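TAF6 (Antonospora locustae, PDB 4ATG) is a subunit of the general transcription factor TFIID whose C-terminal HEAT repeat domain, the part described here, takes part in forming the Taf6-Taf9 complex. Local coordinates at residues 18-23 against 60-65; 37-42 against 82-87; 72-77 against 115-120. All blocks are in the same frame, centred on the assembly; numbering follows the deposited sequence.

Contact 1 of 3, residues 18-23 against 60-65; sequences SMIKSD and AEVLKT
Ile20, at the end of helix 7-20, and Lys21 just after it meet Val62 and Thr65 on the first turns of helix 60-75. The direct contact is apolar. CG2 of Ile20 lies 3.8 Å from CG2 of Thr65, methyl against methyl. This branch of Ile20 is anti to its own backbone N, while CG1 stands beside that N (chi1 -62°). The same CG2 is 4.3 Å from CG1 of Val62. The other branch of Val62 serves the lysine: its CG2 is 4.0 Å from CG of Lys21, so the start of the lysine chain does the touching. The chain then runs on extended. Its NZ has a long, weak ion pair with Glu59.

The polar part is bridged by water. No hydrogen bond joins the two segments directly. One water donates to Ile20 O at 2.7 Å and lies 2.8 Å from Thr65 OG1. Thr65 thus shows two sides to the contact, its methyl to Ile20 and its hydroxyl to the water. The water takes up the carbonyl of Ile20, near the end of helix 7-20. Ser22 OG donates to Met19 O at 2.6 Å and helps hold the turn that follows.

Leu52 of helix 42-55 touches Ile20, Lys21 and Val62. Helix 25-34 adds Lys25 against Thr65. The contact therefore joins helix 7-20 to helix 60-75 beside both intervening helices.

Contact 2 of 3, residues 37-42 against 82-87; sequences GLQQLV and DPYLHQ
Two inter-helix turns of the HEAT repeat domain meet here, where Gln39 and Val42 contact Tyr84. Gln39 lies in the turn between helix 25-34 and helix 42-55, and Val42 opens the second of these. Tyr84 sits just ahead of helix 85-97.

Val42 covers part of one face of the tyrosine ring. Its CG1 is 4.0 Å from the centroid of the Tyr84 ring and 29° off the ring normal, a CH-pi contact. The methyl is displaced toward one side of the ring, and its nearest ring atom is Tyr84 CD2 at 3.6 Å from Val42 CG1. This branch is anti to the backbone N of Val42, and the CB of Val42 points toward segment 82-87.

Gln39 comes to the ring edge instead. Its NE2 is 3.8 Å from Tyr84 CE2, near the ring plane, with the amide turned 50° against the ring. A bend at chi2 (69°) brings the amide there. A water accepts from Gln39 NE2 at 3.0 Å and lies 2.7 Å from Tyr84 OH. The other end of the amide is held by the backbone, since Gln39 OE1 accepts from Phe80 N. That bond probably limits rotation of the amide and keeps NE2 by the tyrosine.

Pro43 and Ile46 of helix 42-55 also touch Tyr84. Packing of one turn against the next along a row of helices is consistent with the stacked helical units of a HEAT repeat array.

Contact 3 of 3, residues 72-77 against 115-120; sequences SLIKNK and KYIYDT
Ile74 and Lys75, in the last turn of helix 60-75, pack against Tyr116 and Ile117 of helix 104-121. The tight part is the isoleucine side. CD1 of Ile74 meets CD1 of Ile117 at 3.8 Å, and the two side chains cross at about a right angle. Both isoleucines are buried. Ile88 of helix 85-97 touches each of them, so the pair belongs to a core shared by three helices. The other branch of Ile74 turns to the tyrosine: its CG2 is 3.7 Å from Tyr116 CE2 and approaches the ring obliquely.

The looser side is formed by Lys75, which is exposed, and the outer end of Tyr116. Lys75 NZ donates to Tyr116 OH at 3.0 Å. The bend at chi2 (-68°) brings Lys75 CD to 3.3 Å from Tyr116 OH, and the further bend at chi3 (-86°) turns the chain on, with NZ reaching the same oxygen. Tyr116 is directed to helix 60-75 with CG anti to the backbone N (chi1 -177°). Phe71 meets this ring edge-to-face, and Thr120 OG1 lies over one face, offset toward the rim.

A leucine in place of Tyr116 would probably leave the Lys75 ammonium without its hydroxyl partner and lose the contact of the ring with Ile74 CG2.

The ring of Tyr116 takes part in the apolar packing while its hydroxyl is hydrogen-bonded to an exposed lysine. One residue thus serves both the buried and the solvent side, and the direct polar link between the segments rests on a single bond.

From the N terminus, the chain runs along helix 7-20 and through two more helices before contact 1 closes the first loop at the start of helix 60-75. Contact 2 opens inside that loop, at 37-42, and closes beyond it at 82-87, so the two cross. Contact 3 opens near the other end of helix 60-75, after contact 1 has closed, and is in series with it. It also crosses contact 2. Contacts 2 and 3 touch, with Leu38 CD1 3.8 Å from Asn76 ND2. Contact 1 ties helix 7-20 to helix 60-75, contact 3 ties helix 60-75 to helix 104-121, and contact 2 ties the turn before helix 42-55 to the start of helix 85-97.

Contact 1 of 3, residues 18-23 against 60-65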
loop_
_atom_site.group_PDB
_atom_site.type_symbol
_atom_site.label_atom_id
_atom_site.label_comp_id
_atom_site.label_asym_id
_atom_site.label_seq_id
_atom_site.Cartn_x
_atom_site.Cartn_y
_atom_site.Cartn_z
ATOM N N SER A 18 7.565 6.438 18.258
ATOM C CA SER A 18 8.906 6.994 18.455
ATOM C C SER A 18 10.000 6.058 17.925
ATOM O O SER A 18 11.125 6.517 17.693
ATOM C CB SER A 18 9.164 7.267 19.932
ATOM O OG SER A 18 9.510 6.064 20.607
ATOM N N MET A 19 9.695 4.756 17.790
ATOM C CA MET A 19 10.636 3.730 17.300
ATOM C C MET A 19 10.705 3.657 15.761
ATOM O O MET A 19 11.653 3.115 15.239
ATOM C CB MET A 19 10.278 2.347 17.893
ATOM C CG MET A 19 10.511 2.274 19.438
ATOM S SD MET A 19 9.549 0.963 20.245
ATOM C CE MET A 19 10.556 -0.441 19.860
ATOM N N ILE A 20 9.711 4.211 15.038
ATOM C CA ILE A 20 9.699 4.157 13.562
ATOM C C ILE A 20 10.977 4.733 12.969
ATOM O O ILE A 20 11.621 4.078 12.141
ATOM C CB ILE A 20 8.411 4.821 12.979
ATOM C CG1 ILE A 20 7.148 4.075 13.432
ATOM C CG2 ILE A 20 8.489 4.971 11.412
ATOM C CD1 ILE A 20 5.792 4.787 13.069
ATOM N N LYS A 21 11.380 5.932 13.434
ATOM C CA LYS A 21 12.592 6.595 12.948
ATOM C C LYS A 21 13.715 6.367 13.946
ATOM O O LYS A 21 14.168 7.303 14.597
ATOM C CB LYS A 21 12.348 8.102 12.727
ATOM C CG LYS A 21 11.362 8.426 11.618
ATOM C CD LYS A 21 11.366 9.916 11.330
ATOM C CE LYS A 21 10.115 10.360 10.622
ATOM N NZ LYS A 21 10.190 11.801 10.234
ATOM N N SER A 22 14.154 5.114 14.093
ATOM C CA SER A 22 15.211 4.777 15.052
ATOM C C SER A 22 15.779 3.419 14.676
ATOM O O SER A 22 15.201 2.722 13.848
ATOM C CB SER A 22 14.631 4.697 16.469
ATOM O OG SER A 22 13.874 3.503 16.627
ATOM N N ASP A 23 16.835 2.998 15.375
ATOM C CA ASP A 23 17.457 1.675 15.206
ATOM C C ASP A 23 16.540 0.556 15.735
ATOM O O ASP A 23 16.872 -0.614 15.583
ATOM C CB ASP A 23 18.788 1.652 15.978
ATOM C CG ASP A 23 18.565 2.008 17.440
ATOM O OD1 ASP A 23 18.251 3.189 17.722
ATOM O OD2 ASP A 23 18.534 1.080 18.276
ATOM N N ALA A 60 12.588 6.998 1.828
ATOM C CA ALA A 60 12.303 5.627 1.377
ATOM C C ALA A 60 12.281 4.630 2.522
ATOM O O ALA A 60 11.367 3.811 2.589
ATOM C CB ALA A 60 13.312 5.191 0.315
ATOM N N GLU A 61 13.258 4.725 3.450
ATOM C CA GLU A 61 13.317 3.806 4.586
ATOM C C GLU A 61 12.132 3.985 5.542
ATOM O O GLU A 61 11.593 2.991 6.020
ATOM C CB GLU A 61 14.693 3.842 5.280
ATOM C CG GLU A 61 15.819 3.356 4.361
ATOM C CD GLU A 61 15.588 1.996 3.708
ATOM O OE1 GLU A 61 15.352 1.014 4.449
ATOM O OE2 GLU A 61 15.598 1.920 2.454
ATOM N N VAL A 62 11.672 5.230 5.743
ATOM C CA VAL A 62 10.473 5.478 6.591
ATOM C C VAL A 62 9.249 4.903 5.907
ATOM O O VAL A 62 8.472 4.203 6.555
ATOM C CB VAL A 62 10.300 6.976 6.978
ATOM C CG1 VAL A 62 9.003 7.219 7.761
ATOM C CG2 VAL A 62 11.503 7.472 7.783
ATOM N N LEU A 63 9.125 5.094 4.581
ATOM C CA LEU A 63 7.969 4.555 3.838
ATOM C C LEU A 63 7.928 3.039 3.929
ATOM O O LEU A 63 6.859 2.462 4.144
ATOM C CB LEU A 63 8.003 4.988 2.361
ATOM C CG LEU A 63 7.800 6.491 2.071
ATOM C CD1 LEU A 63 7.935 6.766 0.615
ATOM C CD2 LEU A 63 6.451 6.978 2.523
ATOM N N LYS A 64 9.101 2.387 3.812
ATOM C CA LYS A 64 9.173 0.924 3.933
ATOM C C LYS A 64 8.744 0.439 5.309
ATOM O O LYS A 64 8.037 -0.569 5.401
ATOM C CB LYS A 64 10.573 0.407 3.610
ATOM C CG LYS A 64 10.917 0.534 2.137
ATOM C CD LYS A 64 12.325 0.004 1.900
ATOM C CE LYS A 64 12.852 0.425 0.549
ATOM N NZ LYS A 64 14.290 0.090 0.417
ATOM N N THR A 65 9.139 1.157 6.376
ATOM C CA THR A 65 8.715 0.840 7.756
ATOM C C THR A 65 7.203 0.982 7.892
ATOM O O THR A 65 6.587 0.116 8.492
ATOM C CB THR A 65 9.464 1.732 8.774
ATOM O OG1 THR A 65 10.855 1.467 8.624
ATOM C CG2 THR A 65 9.090 1.427 10.226
HETATM O O HOH W 1 11.993 3.893 9.475
#

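Contact 2 of 3, residues 37-42 against 82-87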
loop_
_atom_site.group_PDB
_atom_site.type_symbol
_atom_site.label_atom_id
_atom_site.label_comp_id
_atom_site.label_asym_id
_atom_site.label_seq_id
_atom_site.Cartn_x
_atom_site.Cartn_y
_atom_site.Cartn_z
ATOM N N GLY A 37 -3.929 -7.237 22.838
ATOM C CA GLY A 37 -4.507 -6.067 23.496
ATOM C C GLY A 37 -4.335 -4.753 22.765
ATOM O O GLY A 37 -4.538 -3.701 23.365
ATOM N N LEU A 38 -4.012 -4.782 21.448
ATOM C CA LEU A 38 -3.808 -3.547 20.675
ATOM C C LEU A 38 -5.040 -3.029 19.947
ATOM O O LEU A 38 -4.950 -1.963 19.328
ATOM C CB LEU A 38 -2.706 -3.749 19.604
ATOM C CG LEU A 38 -1.331 -4.231 20.057
ATOM C CD1 LEU A 38 -0.441 -4.549 18.829
ATOM C CD2 LEU A 38 -0.687 -3.228 20.960
ATOM N N GLN A 39 -6.171 -3.772 19.951
ATOM C CA GLN A 39 -7.336 -3.351 19.164
ATOM C C GLN A 39 -7.699 -1.854 19.291
ATOM O O GLN A 39 -7.959 -1.192 18.276
ATOM C CB GLN A 39 -8.561 -4.257 19.403
ATOM C CG GLN A 39 -9.688 -4.021 18.351
ATOM C CD GLN A 39 -9.325 -4.487 16.951
ATOM O OE1 GLN A 39 -8.375 -5.243 16.756
ATOM N NE2 GLN A 39 -10.125 -4.128 15.953
ATOM N N GLN A 40 -7.762 -1.339 20.521
ATOM C CA GLN A 40 -8.119 0.078 20.739
ATOM C C GLN A 40 -7.145 1.039 20.038
ATOM O O GLN A 40 -7.539 2.135 19.641
ATOM C CB GLN A 40 -8.131 0.401 22.229
ATOM C CG GLN A 40 -9.490 0.438 22.889
ATOM C CD GLN A 40 -9.307 1.029 24.273
ATOM O OE1 GLN A 40 -8.798 0.381 25.183
ATOM N NE2 GLN A 40 -9.548 2.320 24.411
ATOM N N LEU A 41 -5.866 0.629 19.915
ATOM C CA LEU A 41 -4.826 1.443 19.284
ATOM C C LEU A 41 -4.834 1.393 17.782
ATOM O O LEU A 41 -4.321 2.303 17.135
ATOM C CB LEU A 41 -3.428 0.982 19.784
ATOM C CG LEU A 41 -3.153 1.207 21.264
ATOM C CD1 LEU A 41 -1.696 0.893 21.593
ATOM C CD2 LEU A 41 -3.377 2.613 21.623
ATOM N N VAL A 42 -5.325 0.287 17.218
ATOM C CA VAL A 42 -5.388 0.073 15.760
ATOM C C VAL A 42 -5.820 1.306 14.927
ATOM O O VAL A 42 -5.048 1.718 14.063
ATOM C CB VAL A 42 -6.127 -1.246 15.384
ATOM C CG1 VAL A 42 -6.348 -1.324 13.867
ATOM C CG2 VAL A 42 -5.311 -2.452 15.849
ATOM N N ASP A 82 -10.347 -6.186 9.615
ATOM C CA ASP A 82 -11.401 -5.942 8.615
ATOM C C ASP A 82 -12.039 -4.549 8.613
ATOM O O ASP A 82 -12.145 -3.997 7.522
ATOM C CB ASP A 82 -12.497 -7.015 8.644
ATOM C CG ASP A 82 -11.998 -8.452 8.555
ATOM O OD1 ASP A 82 -10.932 -8.752 9.153
ATOM O OD2 ASP A 82 -12.729 -9.301 7.980
ATOM N N PRO A 83 -12.430 -3.945 9.767
ATOM C CA PRO A 83 -13.047 -2.598 9.731
ATOM C C PRO A 83 -12.135 -1.467 9.274
ATOM O O PRO A 83 -12.619 -0.361 9.047
ATOM C CB PRO A 83 -13.465 -2.350 11.191
ATOM C CG PRO A 83 -13.420 -3.671 11.864
ATOM C CD PRO A 83 -12.326 -4.423 11.163
ATOM N N TYR A 84 -10.837 -1.741 9.145
ATOM C CA TYR A 84 -9.835 -0.726 8.823
ATOM C C TYR A 84 -9.206 -0.883 7.462
ATOM O O TYR A 84 -8.427 -0.025 7.066
ATOM C CB TYR A 84 -8.755 -0.687 9.928
ATOM C CG TYR A 84 -9.368 -0.474 11.293
ATOM C CD1 TYR A 84 -9.885 0.768 11.663
ATOM C CD2 TYR A 84 -9.513 -1.532 12.186
ATOM C CE1 TYR A 84 -10.502 0.956 12.900
ATOM C CE2 TYR A 84 -10.118 -1.350 13.431
ATOM C CZ TYR A 84 -10.632 -0.111 13.771
ATOM O OH TYR A 84 -11.282 0.065 14.969
ATOM N N LEU A 85 -9.571 -1.942 6.707
ATOM C CA LEU A 85 -8.999 -2.141 5.368
ATOM C C LEU A 85 -9.322 -0.970 4.450
ATOM O O LEU A 85 -8.525 -0.650 3.574
ATOM C CB LEU A 85 -9.507 -3.449 4.744
ATOM C CG LEU A 85 -9.077 -4.726 5.494
ATOM C CD1 LEU A 85 -9.780 -5.907 4.933
ATOM C CD2 LEU A 85 -7.530 -4.941 5.411
ATOM N N HIS A 86 -10.472 -0.325 4.653
ATOM C CA HIS A 86 -10.891 0.837 3.859
ATOM C C HIS A 86 -9.987 2.060 4.054
ATOM O O HIS A 86 -9.935 2.926 3.179
ATOM C CB HIS A 86 -12.370 1.173 4.096
ATOM C CG HIS A 86 -12.627 1.966 5.339
ATOM N ND1 HIS A 86 -12.523 1.392 6.601
ATOM C CD2 HIS A 86 -12.983 3.262 5.476
ATOM C CE1 HIS A 86 -12.832 2.353 7.459
ATOM N NE2 HIS A 86 -13.103 3.501 6.832
ATOM N N GLN A 87 -9.305 2.140 5.191
ATOM C CA GLN A 87 -8.316 3.198 5.506
ATOM C C GLN A 87 -6.884 2.790 5.104
ATOM O O GLN A 87 -6.098 3.623 4.639
ATOM C CB GLN A 87 -8.324 3.512 7.005
ATOM C CG GLN A 87 -9.643 4.078 7.519
ATOM C CD GLN A 87 -9.684 4.161 9.027
ATOM O OE1 GLN A 87 -8.773 3.723 9.737
ATOM N NE2 GLN A 87 -10.768 4.692 9.555
HETATM O O HOH W 2 -12.165 -2.008 16.381
#

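Contact 3 of 3, residues 72-77 against 115-120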
loop_
_atom_site.group_PDB
_atom_site.type_symbol
_atom_site.label_atom_id
_atom_site.label_comp_id
_atom_site.label_asym_id
_atom_site.label_seq_id
_atom_site.Cartn_x
_atom_site.Cartn_y
_atom_site.Cartn_z
ATOM N N SER A 72 2.078 -5.819 9.482
ATOM C CA SER A 72 2.115 -6.450 10.808
ATOM C C SER A 72 0.711 -6.437 11.407
ATOM O O SER A 72 0.270 -7.446 11.933
ATOM C CB SER A 72 3.057 -5.703 11.755
ATOM O OG SER A 72 4.425 -5.976 11.493
ATOM N N LEU A 73 0.020 -5.293 11.340
ATOM C CA LEU A 73 -1.338 -5.199 11.925
ATOM C C LEU A 73 -2.310 -6.120 11.162
ATOM O O LEU A 73 -3.122 -6.826 11.780
ATOM C CB LEU A 73 -1.821 -3.743 11.854
ATOM C CG LEU A 73 -1.145 -2.739 12.806
ATOM C CD1 LEU A 73 -1.685 -1.313 12.526
ATOM C CD2 LEU A 73 -1.417 -3.091 14.255
ATOM N N ILE A 74 -2.158 -6.186 9.828
ATOM C CA ILE A 74 -3.000 -7.084 9.000
ATOM C C ILE A 74 -2.787 -8.549 9.424
ATOM O O ILE A 74 -3.754 -9.317 9.493
ATOM C CB ILE A 74 -2.707 -6.860 7.482
ATOM C CG1 ILE A 74 -3.218 -5.488 7.012
ATOM C CG2 ILE A 74 -3.334 -7.994 6.595
ATOM C CD1 ILE A 74 -2.603 -5.052 5.693
ATOM N N LYS A 75 -1.532 -8.936 9.715
ATOM C CA LYS A 75 -1.178 -10.319 10.118
ATOM C C LYS A 75 -1.362 -10.681 11.593
ATOM O O LYS A 75 -1.301 -11.862 11.948
ATOM C CB LYS A 75 0.271 -10.654 9.715
ATOM C CG LYS A 75 0.522 -10.708 8.195
ATOM C CD LYS A 75 -0.179 -11.872 7.489
ATOM C CE LYS A 75 0.596 -13.173 7.497
ATOM N NZ LYS A 75 -0.031 -14.193 6.605
ATOM N N ASN A 76 -1.524 -9.687 12.452
ATOM C CA ASN A 76 -1.649 -9.911 13.898
ATOM C C ASN A 76 -2.888 -10.710 14.243
ATOM O O ASN A 76 -4.008 -10.265 14.021
ATOM C CB ASN A 76 -1.549 -8.567 14.668
ATOM C CG ASN A 76 -1.400 -8.693 16.162
ATOM O OD1 ASN A 76 -1.848 -9.662 16.774
ATOM N ND2 ASN A 76 -0.737 -7.716 16.789
ATOM N N LYS A 77 -2.677 -11.932 14.749
ATOM C CA LYS A 77 -3.779 -12.831 15.137
ATOM C C LYS A 77 -4.626 -12.257 16.316
ATOM O O LYS A 77 -5.738 -12.726 16.575
ATOM C CB LYS A 77 -3.229 -14.246 15.445
ATOM C CG LYS A 77 -2.485 -14.370 16.773
ATOM C CD LYS A 77 -2.024 -15.825 17.015
ATOM C CE LYS A 77 -1.552 -16.064 18.429
ATOM N NZ LYS A 77 -0.959 -17.416 18.578
ATOM N N LYS A 115 -1.704 -6.471 -2.947
ATOM C CA LYS A 115 -2.027 -7.799 -3.502
ATOM C C LYS A 115 -2.481 -8.755 -2.397
ATOM O O LYS A 115 -3.454 -9.475 -2.568
ATOM C CB LYS A 115 -0.840 -8.399 -4.265
ATOM C CG LYS A 115 -1.072 -9.888 -4.629
ATOM C CD LYS A 115 0.082 -10.506 -5.393
ATOM C CE LYS A 115 -0.140 -11.995 -5.640
ATOM N NZ LYS A 115 -1.499 -12.266 -6.201
ATOM N N TYR A 116 -1.802 -8.744 -1.274
ATOM C CA TYR A 116 -2.169 -9.614 -0.146
ATOM C C TYR A 116 -3.607 -9.310 0.297
ATOM O O TYR A 116 -4.381 -10.239 0.561
ATOM C CB TYR A 116 -1.213 -9.383 1.033
ATOM C CG TYR A 116 -1.510 -10.310 2.189
ATOM C CD1 TYR A 116 -0.948 -11.577 2.248
ATOM C CD2 TYR A 116 -2.417 -9.946 3.189
ATOM C CE1 TYR A 116 -1.247 -12.453 3.291
ATOM C CE2 TYR A 116 -2.705 -10.808 4.252
ATOM C CZ TYR A 116 -2.128 -12.068 4.284
ATOM O OH TYR A 116 -2.370 -12.935 5.318
ATOM N N ILE A 117 -3.951 -8.033 0.384
ATOM C CA ILE A 117 -5.312 -7.618 0.797
ATOM C C ILE A 117 -6.307 -8.059 -0.259
ATOM O O ILE A 117 -7.336 -8.642 0.069
ATOM C CB ILE A 117 -5.355 -6.091 1.040
ATOM C CG1 ILE A 117 -4.484 -5.714 2.262
ATOM C CG2 ILE A 117 -6.823 -5.590 1.215
ATOM C CD1 ILE A 117 -4.262 -4.153 2.439
ATOM N N TYR A 118 -5.977 -7.801 -1.527
ATOM C CA TYR A 118 -6.815 -8.196 -2.657
ATOM C C TYR A 118 -7.080 -9.705 -2.598
ATOM O O TYR A 118 -8.239 -10.136 -2.654
ATOM C CB TYR A 118 -6.127 -7.803 -3.980
ATOM C CG TYR A 118 -6.957 -8.054 -5.213
ATOM C CD1 TYR A 118 -7.781 -7.057 -5.735
ATOM C CD2 TYR A 118 -6.806 -9.224 -5.953
ATOM C CE1 TYR A 118 -8.490 -7.252 -6.924
ATOM C CE2 TYR A 118 -7.533 -9.438 -7.128
ATOM C CZ TYR A 118 -8.362 -8.444 -7.613
ATOM O OH TYR A 118 -9.061 -8.644 -8.781
ATOM N N ASP A 119 -6.023 -10.503 -2.506
ATOM C CA ASP A 119 -6.164 -11.963 -2.469
ATOM C C ASP A 119 -6.922 -12.470 -1.245
ATOM O O ASP A 119 -7.683 -13.430 -1.355
ATOM C CB ASP A 119 -4.788 -12.630 -2.516
ATOM C CG ASP A 119 -4.091 -12.558 -3.877
ATOM O OD1 ASP A 119 -4.772 -12.304 -4.876
ATOM O OD2 ASP A 119 -2.890 -12.865 -3.942
ATOM N N THR A 120 -6.699 -11.853 -0.091
ATOM C CA THR A 120 -7.300 -12.329 1.159
ATOM C C THR A 120 -8.762 -11.920 1.325
ATOM O O THR A 120 -9.556 -12.686 1.892
ATOM C CB THR A 120 -6.435 -11.853 2.346
ATOM O OG1 THR A 120 -5.098 -12.313 2.146
ATOM C CG2 THR A 120 -6.938 -12.353 3.721
#